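Local structure of type IV pilus assembly protein PilF (Thermus thermophilus HB8, 5OIU) at the interface of chains A and B. The protein hydrolyses ATP as a motor of the type II/IV secretion ATPase family, working as a hexamer to power the assembly of type IV pili. Numbering follows the deposited sequence. Chains: chain A/B, Type IV pilus assembly protein PilF.

Contact 1: the interface of chains A and B. Residues chain A 174, 190, 198, 202, 206-207, 209-210; chain B 78-80, 97-100.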
loop_
_atom_site.group_PDB
_atom_site.type_symbol
_atom_site.label_atom_id
_atom_site.label_comp_id
_atom_site.label_asym_id
_atom_site.label_seq_id
_atom_site.Cartn_x
_atom_site.Cartn_y
_atom_site.Cartn_z
ATOM N N GLN A 174 16.366 34.015 -17.227
ATOM C CA GLN A 174 16.660 33.096 -16.139
ATOM C C GLN A 174 16.974 31.723 -16.707
ATOM O O GLN A 174 16.309 31.242 -17.625
ATOM C CB GLN A 174 15.496 33.020 -15.141
ATOM C CG GLN A 174 15.708 32.103 -13.914
ATOM C CD GLN A 174 16.872 32.534 -13.029
ATOM O OE1 GLN A 174 16.843 33.608 -12.420
ATOM N NE2 GLN A 174 17.898 31.706 -12.961
ATOM N N THR A 190 21.183 29.717 -12.713
ATOM C CA THR A 190 20.967 28.800 -11.601
ATOM C C THR A 190 21.407 27.392 -11.991
ATOM O O THR A 190 21.082 26.914 -13.084
ATOM C CB THR A 190 19.498 28.780 -11.208
ATOM O OG1 THR A 190 19.119 30.096 -10.799
ATOM C CG2 THR A 190 19.216 27.759 -10.082
ATOM N N LEU A 198 17.705 20.464 -5.650
ATOM C CA LEU A 198 17.315 21.423 -6.682
ATOM C C LEU A 198 17.372 20.739 -8.049
ATOM O O LEU A 198 18.354 20.828 -8.794
ATOM C CB LEU A 198 18.214 22.645 -6.630
ATOM C CG LEU A 198 17.797 23.834 -7.482
ATOM C CD1 LEU A 198 16.291 24.074 -7.334
ATOM C CD2 LEU A 198 18.613 25.042 -7.095
ATOM N N ARG A 202 12.229 21.362 -10.044
ATOM C CA ARG A 202 12.013 22.223 -8.890
ATOM C C ARG A 202 12.374 23.661 -9.224
ATOM O O ARG A 202 11.631 24.593 -8.897
ATOM C CB ARG A 202 12.813 21.729 -7.691
ATOM C CG ARG A 202 12.213 22.207 -6.365
ATOM C CD ARG A 202 13.274 22.408 -5.303
ATOM N NE ARG A 202 12.711 22.720 -3.985
ATOM C CZ ARG A 202 12.295 21.808 -3.107
ATOM N NH1 ARG A 202 12.346 20.505 -3.395
ATOM N NH2 ARG A 202 11.820 22.206 -1.937
ATOM N N ALA A 206 9.946 27.254 -9.505
ATOM C CA ALA A 206 10.263 28.507 -8.822
ATOM C C ALA A 206 10.398 29.654 -9.813
ATOM O O ALA A 206 10.024 30.793 -9.506
ATOM C CB ALA A 206 11.547 28.365 -8.009
ATOM N N PHE A 207 10.943 29.374 -11.005
ATOM C CA PHE A 207 11.050 30.396 -12.049
ATOM C C PHE A 207 9.703 31.056 -12.308
ATOM O O PHE A 207 9.628 32.267 -12.540
ATOM C CB PHE A 207 11.570 29.792 -13.366
ATOM C CG PHE A 207 13.021 29.382 -13.351
ATOM C CD1 PHE A 207 13.809 29.551 -12.209
ATOM C CD2 PHE A 207 13.597 28.836 -14.495
ATOM C CE1 PHE A 207 15.136 29.178 -12.210
ATOM C CE2 PHE A 207 14.937 28.462 -14.515
ATOM C CZ PHE A 207 15.713 28.621 -13.378
ATOM N N ARG A 209 7.527 31.984 -10.411
ATOM C CA ARG A 209 7.274 33.070 -9.470
ATOM C C ARG A 209 8.382 34.120 -9.476
ATOM O O ARG A 209 8.387 35.011 -8.621
ATOM C CB ARG A 209 7.078 32.494 -8.062
ATOM C CG ARG A 209 6.120 31.270 -8.023
ATOM C CD ARG A 209 6.196 30.484 -6.685
ATOM N NE ARG A 209 6.755 29.118 -6.774
ATOM C CZ ARG A 209 7.849 28.687 -6.122
ATOM N NH1 ARG A 209 8.276 27.432 -6.266
ATOM N NH2 ARG A 209 8.540 29.508 -5.334
ATOM N N GLN A 210 9.297 34.058 -10.443
ATOM C CA GLN A 210 10.425 34.974 -10.527
ATOM C C GLN A 210 10.222 36.052 -11.577
ATOM O O GLN A 210 11.181 36.744 -11.939
ATOM C CB GLN A 210 11.717 34.215 -10.815
ATOM C CG GLN A 210 12.301 33.531 -9.620
ATOM C CD GLN A 210 13.196 34.448 -8.816
ATOM O OE1 GLN A 210 14.072 35.107 -9.363
ATOM N NE2 GLN A 210 12.987 34.484 -7.504
ATOM N N PRO B 78 14.761 27.167 -3.496
ATOM C CA PRO B 78 13.869 28.328 -3.568
ATOM C C PRO B 78 12.732 28.200 -2.572
ATOM O O PRO B 78 12.137 27.135 -2.409
ATOM C CB PRO B 78 13.357 28.301 -5.013
ATOM C CG PRO B 78 13.507 26.902 -5.451
ATOM C CD PRO B 78 14.647 26.299 -4.680
ATOM N N GLN B 79 12.445 29.299 -1.893
ATOM C CA GLN B 79 11.290 29.415 -1.019
ATOM C C GLN B 79 10.377 30.491 -1.576
ATOM O O GLN B 79 10.737 31.193 -2.526
ATOM C CB GLN B 79 11.712 29.755 0.420
ATOM C CG GLN B 79 13.151 29.347 0.740
ATOM C CD GLN B 79 13.587 29.688 2.165
ATOM O OE1 GLN B 79 12.812 29.552 3.125
ATOM N NE2 GLN B 79 14.843 30.119 2.309
ATOM N N ASP B 80 9.193 30.639 -0.972
ATOM C CA ASP B 80 8.326 31.761 -1.317
ATOM C C ASP B 80 7.291 31.976 -0.227
ATOM O O ASP B 80 6.980 31.081 0.552
ATOM C CB ASP B 80 7.637 31.574 -2.674
ATOM C CG ASP B 80 7.027 30.221 -2.821
ATOM O OD1 ASP B 80 7.781 29.250 -3.039
ATOM O OD2 ASP B 80 5.793 30.130 -2.714
ATOM N N SER B 97 9.515 35.647 -3.727
ATOM C CA SER B 97 10.157 34.434 -4.232
ATOM C C SER B 97 11.671 34.582 -4.151
ATOM O O SER B 97 12.242 35.487 -4.765
ATOM C CB SER B 97 9.732 34.155 -5.673
ATOM O OG SER B 97 10.658 33.291 -6.311
ATOM N N THR B 98 12.326 33.708 -3.398
ATOM C CA THR B 98 13.778 33.673 -3.439
ATOM C C THR B 98 14.220 32.471 -4.254
ATOM O O THR B 98 13.518 31.461 -4.325
ATOM C CB THR B 98 14.418 33.601 -2.049
ATOM O OG1 THR B 98 13.911 32.460 -1.350
ATOM C CG2 THR B 98 14.161 34.876 -1.269
ATOM N N LEU B 99 15.405 32.595 -4.851
ATOM C CA LEU B 99 15.918 31.613 -5.776
ATOM C C LEU B 99 17.436 31.682 -5.861
ATOM O O LEU B 99 18.000 32.746 -6.152
ATOM C CB LEU B 99 15.301 31.839 -7.142
ATOM C CG LEU B 99 15.865 30.924 -8.212
ATOM C CD1 LEU B 99 14.893 29.762 -8.473
ATOM C CD2 LEU B 99 16.066 31.804 -9.424
ATOM N N PRO B 100 18.123 30.563 -5.634
ATOM C CA PRO B 100 19.594 30.557 -5.685
ATOM C C PRO B 100 20.106 30.787 -7.103
ATOM O O PRO B 100 19.642 30.150 -8.048
ATOM C CB PRO B 100 19.965 29.148 -5.194
ATOM C CG PRO B 100 18.678 28.543 -4.637
ATOM C CD PRO B 100 17.547 29.248 -5.299
#

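Contact 2: the interface of chains A and B. Residues chain A 169-171; chain B 39, 41, 45-46.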
loop_
_atom_site.group_PDB
_atom_site.type_symbol
_atom_site.label_atom_id
_atom_site.label_comp_id
_atom_site.label_asym_id
_atom_site.label_seq_id
_atom_site.Cartn_x
_atom_site.Cartn_y
_atom_site.Cartn_z
ATOM N N PRO A 169 18.301 44.358 -21.196
ATOM C CA PRO A 169 18.116 44.745 -19.781
ATOM C C PRO A 169 16.680 45.065 -19.387
ATOM O O PRO A 169 16.416 45.261 -18.193
ATOM C CB PRO A 169 19.001 45.995 -19.638
ATOM C CG PRO A 169 19.929 45.980 -20.834
ATOM C CD PRO A 169 19.165 45.311 -21.925
ATOM N N ASP A 170 15.751 45.149 -20.330
ATOM C CA ASP A 170 14.341 45.317 -19.995
ATOM C C ASP A 170 13.665 43.995 -19.669
ATOM O O ASP A 170 12.440 43.968 -19.455
ATOM C CB ASP A 170 13.617 45.962 -21.170
ATOM C CG ASP A 170 13.911 45.234 -22.454
ATOM O OD1 ASP A 170 15.032 44.682 -22.535
ATOM O OD2 ASP A 170 13.038 45.162 -23.341
ATOM N N LYS A 171 14.422 42.900 -19.664
ATOM C CA LYS A 171 13.864 41.566 -19.496
ATOM C C LYS A 171 14.579 40.838 -18.376
ATOM O O LYS A 171 15.738 41.112 -18.057
ATOM C CB LYS A 171 13.978 40.723 -20.768
ATOM C CG LYS A 171 13.206 41.233 -21.963
ATOM C CD LYS A 171 13.760 40.585 -23.215
ATOM C CE LYS A 171 13.041 41.051 -24.483
ATOM N NZ LYS A 171 13.406 40.157 -25.626
ATOM N N ARG B 39 15.911 46.118 -9.766
ATOM C CA ARG B 39 15.138 46.472 -10.943
ATOM C C ARG B 39 13.660 46.522 -10.584
ATOM O O ARG B 39 13.179 45.773 -9.722
ATOM C CB ARG B 39 15.371 45.469 -12.095
ATOM C CG ARG B 39 16.827 45.327 -12.507
ATOM C CD ARG B 39 16.996 44.854 -13.962
ATOM N NE ARG B 39 17.031 43.405 -14.073
ATOM C CZ ARG B 39 16.957 42.737 -15.223
ATOM N NH1 ARG B 39 16.844 43.392 -16.372
ATOM N NH2 ARG B 39 17.006 41.403 -15.226
ATOM N N ARG B 41 9.824 46.467 -12.513
ATOM C CA ARG B 41 9.023 46.361 -13.729
ATOM C C ARG B 41 7.949 47.448 -13.695
ATOM O O ARG B 41 7.035 47.431 -12.849
ATOM C CB ARG B 41 8.401 44.973 -13.908
ATOM C CG ARG B 41 7.977 44.691 -15.376
ATOM C CD ARG B 41 7.344 43.303 -15.563
ATOM N NE ARG B 41 8.334 42.242 -15.436
ATOM C CZ ARG B 41 9.128 41.844 -16.428
ATOM N NH1 ARG B 41 9.032 42.407 -17.622
ATOM N NH2 ARG B 41 10.021 40.881 -16.223
ATOM N N ALA B 45 8.239 46.819 -18.565
ATOM C CA ALA B 45 9.685 46.779 -18.785
ATOM C C ALA B 45 10.441 46.951 -17.475
ATOM O O ALA B 45 10.133 47.852 -16.686
ATOM C CB ALA B 45 10.130 47.855 -19.769
ATOM N N LEU B 46 11.427 46.083 -17.255
ATOM C CA LEU B 46 12.321 46.212 -16.115
ATOM C C LEU B 46 13.240 47.407 -16.306
ATOM O O LEU B 46 13.806 47.611 -17.385
ATOM C CB LEU B 46 13.171 44.956 -15.950
ATOM C CG LEU B 46 12.497 43.749 -15.340
ATOM C CD1 LEU B 46 13.517 42.622 -15.191
ATOM C CD2 LEU B 46 11.931 44.165 -14.003
HETATM O O HOH W 1 18.071 39.261 -16.872
#

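Contact 3: the interface of chains A and B. Residues chain A 263, 343, 346; chain B 292, 294-295, 298.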
loop_
_atom_site.group_PDB
_atom_site.type_symbol
_atom_site.label_atom_id
_atom_site.label_comp_id
_atom_site.label_asym_id
_atom_site.label_seq_id
_atom_site.Cartn_x
_atom_site.Cartn_y
_atom_site.Cartn_z
ATOM N N PHE A 263 -2.909 19.578 -27.542
ATOM C CA PHE A 263 -3.483 20.922 -27.616
ATOM C C PHE A 263 -2.602 21.917 -26.880
ATOM O O PHE A 263 -2.599 23.104 -27.211
ATOM C CB PHE A 263 -4.936 20.969 -27.102
ATOM C CG PHE A 263 -5.171 20.261 -25.791
ATOM C CD1 PHE A 263 -4.833 20.864 -24.589
ATOM C CD2 PHE A 263 -5.759 18.998 -25.764
ATOM C CE1 PHE A 263 -5.065 20.215 -23.380
ATOM C CE2 PHE A 263 -5.992 18.337 -24.568
ATOM C CZ PHE A 263 -5.652 18.947 -23.375
ATOM N N HIS A 343 -2.348 22.701 -36.822
ATOM C CA HIS A 343 -3.436 21.761 -37.066
ATOM C C HIS A 343 -2.922 20.318 -36.994
ATOM O O HIS A 343 -3.425 19.503 -36.206
ATOM C CB HIS A 343 -4.114 22.061 -38.413
ATOM C CG HIS A 343 -5.318 21.210 -38.673
ATOM N ND1 HIS A 343 -6.353 21.089 -37.766
ATOM C CD2 HIS A 343 -5.632 20.398 -39.712
ATOM C CE1 HIS A 343 -7.255 20.248 -38.241
ATOM N NE2 HIS A 343 -6.845 19.818 -39.422
ATOM N N VAL A 346 -2.617 18.989 -33.496
ATOM C CA VAL A 346 -3.809 18.560 -32.749
ATOM C C VAL A 346 -4.494 17.389 -33.445
ATOM O O VAL A 346 -5.085 16.532 -32.776
ATOM C CB VAL A 346 -4.810 19.712 -32.503
ATOM C CG1 VAL A 346 -4.360 20.563 -31.351
ATOM C CG2 VAL A 346 -5.033 20.551 -33.748
ATOM N N ASP B 292 -9.654 26.154 -34.044
ATOM C CA ASP B 292 -9.577 24.896 -34.758
ATOM C C ASP B 292 -10.617 23.936 -34.188
ATOM O O ASP B 292 -10.642 23.712 -32.970
ATOM C CB ASP B 292 -8.172 24.298 -34.631
ATOM C CG ASP B 292 -7.894 23.205 -35.653
ATOM O OD1 ASP B 292 -8.825 22.442 -35.997
ATOM O OD2 ASP B 292 -6.729 23.112 -36.103
ATOM N N GLU B 294 -10.580 20.861 -34.166
ATOM C CA GLU B 294 -9.949 19.696 -33.563
ATOM C C GLU B 294 -9.450 19.990 -32.157
ATOM O O GLU B 294 -9.442 19.093 -31.309
ATOM C CB GLU B 294 -8.814 19.198 -34.454
ATOM C CG GLU B 294 -9.247 18.103 -35.409
ATOM C CD GLU B 294 -9.857 16.907 -34.680
ATOM O OE1 GLU B 294 -9.280 16.459 -33.658
ATOM O OE2 GLU B 294 -10.924 16.424 -35.122
ATOM N N THR B 295 -9.044 21.235 -31.885
ATOM C CA THR B 295 -8.696 21.618 -30.521
ATOM C C THR B 295 -9.892 21.478 -29.594
ATOM O O THR B 295 -9.808 20.826 -28.548
ATOM C CB THR B 295 -8.192 23.054 -30.477
ATOM O OG1 THR B 295 -7.120 23.224 -31.407
ATOM C CG2 THR B 295 -7.706 23.374 -29.096
ATOM N N ARG B 298 -10.588 17.845 -28.985
ATOM C CA ARG B 298 -9.691 17.178 -28.049
ATOM C C ARG B 298 -9.851 17.711 -26.630
ATOM O O ARG B 298 -9.503 17.008 -25.674
ATOM C CB ARG B 298 -8.237 17.316 -28.507
ATOM C CG ARG B 298 -7.949 16.781 -29.915
ATOM C CD ARG B 298 -7.407 15.350 -29.925
ATOM N NE ARG B 298 -7.753 14.646 -31.166
ATOM C CZ ARG B 298 -7.498 13.359 -31.408
ATOM N NH1 ARG B 298 -6.887 12.606 -30.497
ATOM N NH2 ARG B 298 -7.860 12.821 -32.566
#

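Contact 1: the interface of chains A and B
B:Pro100 O, a backbone carbonyl oxygen, takes one hydrogen bond from the hydroxyl A:Thr190 OG1 at 2.8 Å, and the donor lies in the carbonyl plane. Further along the same strand, 90-101, the B:Ser97 hydroxyl OG is gripped by the amide nitrogen A:Gln210 NE2 at 2.9 Å, nearly straight (166° at H) and almost in the amide plane. The bend of A:Gln210 at chi2 (-86°) also lays its amide carbon CD against B:Leu99 CB, 3.7 Å off. An alanine in place of A:Gln210 would remove the amide and would probably leave B:Ser97 less well fixed and B:Leu99 less tightly packed. The B:Leu99 branches divide: CD1 sits at the ring edge of A:Phe207, 3.8 Å from CE1, while CD2 meets the A:Gln174 amide tip to tip. A:Gln174 CG in turn lies over the centre of that ring. A:Ala206 CB presses on B:Pro78 CB at 3.5 Å. A:Arg209 NH2 forms a salt bridge with B:Asp80 OD1, the side chains crossing at about a right angle. The patch joins helix 200-207, the loop after it and strands 173-177 and 188-191 to B:Pro78 and strands 79-87 and 90-101; strand 79-87 carries ATP-pocket residue B:Arg82, so the patch may help couple nucleotide state to subunit position.

Contact 2: the interface of chains A and B
In this ATPase of the type II/IV secretion family, the loop 169-171 follows helix 155-166, which begins at the lysine of the P-loop (Walker A motif), and meets a beta-hairpin of strands 35-42 and 45-53 in the next subunit. Hydrogen bonds to main-chain carbonyls dominate. B:Arg39, bent at chi3 (-89°), brings its guanidinium end-on to the loop and grips A:Lys171 O with two nitrogens, NH1 at 3.0 Å and NH2 at 3.1 Å. The same NH1 reaches A:Pro169 O at 2.6 Å; that oxygen lies in the guanidinium plane, yet the bond is strongly bent (115° at H). A straighter bond (162° at H) runs from the backbone B:Leu46 N to A:Asp170 O at 3.2 Å. In each case the donor stands above the plane of the carbonyl it meets. Water adds a bridge: water 1 is 2.9 Å from B:Arg39 NH2 and 3.2 Å from A:Lys171 O. Apolar packing backs the arginine: B:Leu46 CD1 lies over the centre of the B:Arg39 guanidinium, 3.4 Å above its plane, which would help hold it flat toward the loop. That methyl also touches the A:Lys171 carbonyl group, and B:Leu46 CG sits over a face of the B:Arg41 guanidinium, toward its rim.

Contact 3: the interface of chains A and B
A helix-to-helix interface, with a histidine–aspartate hydrogen bond at one end, joins two subunits of the hexameric assembly and ties the zinc-bearing region of one to the helices of its neighbour. In this type II/IV secretion family ATPase, the short helix 293-298 of chain B lies in sequence between the two cysteine pairs of the zinc site, B:Cys282 and B:Cys285, then B:Cys317 and B:Cys320, and it packs on helices 339-346 and 262-268 of chain A. B:Asp292 caps the start of its helix and reaches across as well. Its carboxylate oxygen OD1 accepts from the backbone B:Glu294 N at 3.0 Å, approached from above the carboxylate plane. The other oxygen, OD2, uses its syn lone pair to take the imidazole A:His343 ND1 at 2.6 Å (145° at H). Ring and carboxylate planes are 23° apart, and this close carboxylate would tend to stabilise a protonated histidine. A:His343 gets there with CG anti to the backbone N (chi1 -175°). A:Val346 points its CG2 tip to tip at B:Asp292, while its CG1 rests 3.8 Å from the hydroxyl B:Thr295 OG1. B:Arg298 crosses obliquely by A:Phe263, its CB 4.1 Å from ring atom CD2. Bent at chi2, the arginine is probably steadied, if loosely, within its own helix by a salt bridge from NE to B:Glu294 OE1 at 3.4 Å, weak as a hydrogen bond.

Contact 1 and contact 2 are neighbours, the centres of their C-alpha atoms about 18 Å apart; contact 3 lies about 33 Å from contact 1 and 35 Å from contact 2. On chain A the first two are joined directly, because the loop of contact 2 runs into strand 173-177, which supplies A:Gln174 to contact 1. On chain B they use successive strands of the N-terminal part of the chain. Contact 3 shares no element with either and uses later segments of both chains. Such widely spaced holds would probably fix the relative orientation of adjacent subunits in the hexamer.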